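Local coordinates for protein-glutaminase (Chryseobacterium proteolyticum, PDB 2ZK9) that deamidates glutamine side chains in proteins, releasing ammonia and leaving glutamate, and belongs to a family related to papain-like cysteine peptidases, at residues His47-Ile52 against Ile102-Phe107. Sequence-based numbering, arbitrary orientation. Where two conformers were deposited one is given.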
# COMPACT_ATOMS: atom_id res chain seq x y z
N HIS A 47 -2.97 4.14 -3.21
CA HIS A 47 -3.71 5.36 -3.47
C HIS A 47 -5.13 5.29 -2.89
O HIS A 47 -5.68 6.30 -2.47
CB HIS A 47 -3.73 5.64 -4.98
CG HIS A 47 -3.52 7.08 -5.31
ND1 HIS A 47 -2.53 7.78 -4.79
CD2 HIS A 47 -4.13 7.93 -6.19
CE1 HIS A 47 -2.47 8.99 -5.28
NE2 HIS A 47 -3.46 9.11 -6.13
N LYS A 48 -5.70 4.09 -2.86
CA LYS A 48 -7.02 3.90 -2.25
C LYS A 48 -6.95 4.04 -0.74
O LYS A 48 -7.83 4.64 -0.12
CB LYS A 48 -7.61 2.57 -2.65
CG LYS A 48 -9.09 2.41 -2.38
CD LYS A 48 -9.97 3.27 -3.27
CE LYS A 48 -11.43 2.96 -3.08
NZ LYS A 48 -12.30 3.87 -3.83
N MET A 49 -5.88 3.52 -0.12
CA MET A 49 -5.68 3.77 1.31
C MET A 49 -5.58 5.24 1.60
O MET A 49 -6.13 5.74 2.58
CB MET A 49 -4.43 3.05 1.82
CG MET A 49 -4.56 1.53 1.82
SD MET A 49 -3.23 0.72 2.76
CE MET A 49 -1.86 0.80 1.61
N ARG A 50 -4.86 5.97 0.76
CA ARG A 50 -4.74 7.43 0.91
C ARG A 50 -6.09 8.10 0.79
O ARG A 50 -6.37 9.01 1.55
CB ARG A 50 -3.75 7.98 -0.09
CG ARG A 50 -3.73 9.51 -0.08
CD ARG A 50 -2.64 10.01 -0.98
NE ARG A 50 -2.61 11.50 -1.01
CZ ARG A 50 -3.16 12.23 -1.93
NH1 ARG A 50 -3.78 11.71 -3.02
NH2 ARG A 50 -3.05 13.57 -1.83
N GLN A 51 -6.97 7.63 -0.11
CA GLN A 51 -8.30 8.21 -0.23
C GLN A 51 -9.05 8.06 1.10
O GLN A 51 -9.79 8.97 1.50
CB GLN A 51 -9.07 7.59 -1.39
CG GLN A 51 -10.47 8.14 -1.58
CD GLN A 51 -11.29 7.39 -2.61
OE1 GLN A 51 -11.43 6.19 -2.50
NE2 GLN A 51 -11.76 8.14 -3.64
N ILE A 52 -8.92 6.93 1.77
CA ILE A 52 -9.58 6.74 3.05
C ILE A 52 -9.03 7.75 4.09
O ILE A 52 -9.79 8.37 4.82
CB ILE A 52 -9.46 5.29 3.54
CG1 ILE A 52 -10.23 4.38 2.56
CG2 ILE A 52 -9.91 5.17 4.97
CD1 ILE A 52 -9.99 2.92 2.72
N ILE A 102 1.27 1.67 6.70
CA ILE A 102 0.07 0.83 6.69
C ILE A 102 0.09 0.06 5.40
O ILE A 102 0.11 0.63 4.30
CB ILE A 102 -1.21 1.64 6.88
CG1 ILE A 102 -1.21 2.28 8.30
CG2 ILE A 102 -2.40 0.77 6.65
CD1 ILE A 102 -2.40 3.17 8.60
N ASP A 103 0.13 -1.28 5.51
CA ASP A 103 0.12 -2.12 4.33
C ASP A 103 -0.45 -3.50 4.71
O ASP A 103 0.28 -4.44 4.96
CB ASP A 103 1.50 -2.33 3.73
CG ASP A 103 1.48 -3.16 2.48
OD1 ASP A 103 0.35 -3.58 2.05
OD2 ASP A 103 2.56 -3.41 1.93
N PRO A 104 -1.77 -3.62 4.69
CA PRO A 104 -2.40 -4.93 4.98
C PRO A 104 -2.10 -6.03 4.02
O PRO A 104 -2.47 -7.17 4.31
CB PRO A 104 -3.89 -4.56 5.01
CG PRO A 104 -3.95 -3.14 5.41
CD PRO A 104 -2.78 -2.55 4.64
N SER A 105 -1.49 -5.78 2.88
CA SER A 105 -1.04 -6.88 2.02
C SER A 105 0.13 -7.66 2.63
O SER A 105 0.32 -8.79 2.26
CB SER A 105 -0.74 -6.45 0.59
OG SER A 105 0.48 -5.70 0.43
N LEU A 106 0.87 -7.03 3.53
CA LEU A 106 2.01 -7.64 4.22
C LEU A 106 1.81 -7.74 5.72
O LEU A 106 2.43 -8.61 6.33
CB LEU A 106 3.30 -6.92 3.87
CG LEU A 106 3.71 -6.99 2.40
CD1 LEU A 106 4.96 -6.14 2.18
CD2 LEU A 106 3.92 -8.41 1.95
N PHE A 107 1.10 -6.82 6.33
CA PHE A 107 0.92 -6.72 7.76
C PHE A 107 -0.54 -6.45 8.04
O PHE A 107 -1.03 -5.31 8.10
CB PHE A 107 1.83 -5.61 8.33
CG PHE A 107 3.27 -5.92 8.14
CD1 PHE A 107 3.95 -6.69 9.04
CD2 PHE A 107 3.96 -5.40 7.05
CE1 PHE A 107 5.29 -6.95 8.92
CE2 PHE A 107 5.30 -5.67 6.87
CZ PHE A 107 5.96 -6.40 7.82
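Met49 makes this contact single-handed on the helix side, and the end of its side chain covers a buried backbone carbonyl, that of Ile102, which has no hydrogen-bond partner in the model. Met49 CE comes to 3.3 Å from Ile102 O and SD to 3.7 Å from the same oxygen, so the sulfur and its methyl lie against it. The rest is apolar: Met49 SD sits 4.0 Å from Ile102 CG2 and 3.8 Å from Pro104 CD, the methionine chain and the proline ring passing alongside each other, antiparallel. The chain of Met49 is extended from CA to SD (chi2 -167°) and bends about the CG-SD bond, chi3 -78°, which brings CE round to the carbonyl. Ile102 turns its CG2 branch to the sulfur.

Just beyond, the bond from CA to CB of Asp103 leads away from the helix, and the carboxylate bonds within its own loop. Its OD1 accepts from Ser105 N at 3.0 Å, an Asx turn in which the donor comes from above the carboxylate plane, and from Ser105 OG at 2.7 Å, close to that plane and on the syn side. OD2 is hydrogen-bonded to His83 NE2 and Trp117 NE1, and together with the OD1 bonds these fix the rotation of the carboxylate; the pairing with His83 is consistent with the His-Asp part of a papain-like Cys-His-Asp triad. Asp103 O, in turn, takes both Leu106 N and Phe107 N, closing a turn through Pro104 and Ser105.

In the fold, the contact sets the middle of helix 42-55 against the end of strand 97-102 and the loop leading to helix 114-120. Ile86 of strand 82-91 and Ile18 of helix 8-19 also touch Met49, while Phe15 of that helix packs on Ile102, so the methionine is buried where its own helix, helix 8-19 and the sheet meet.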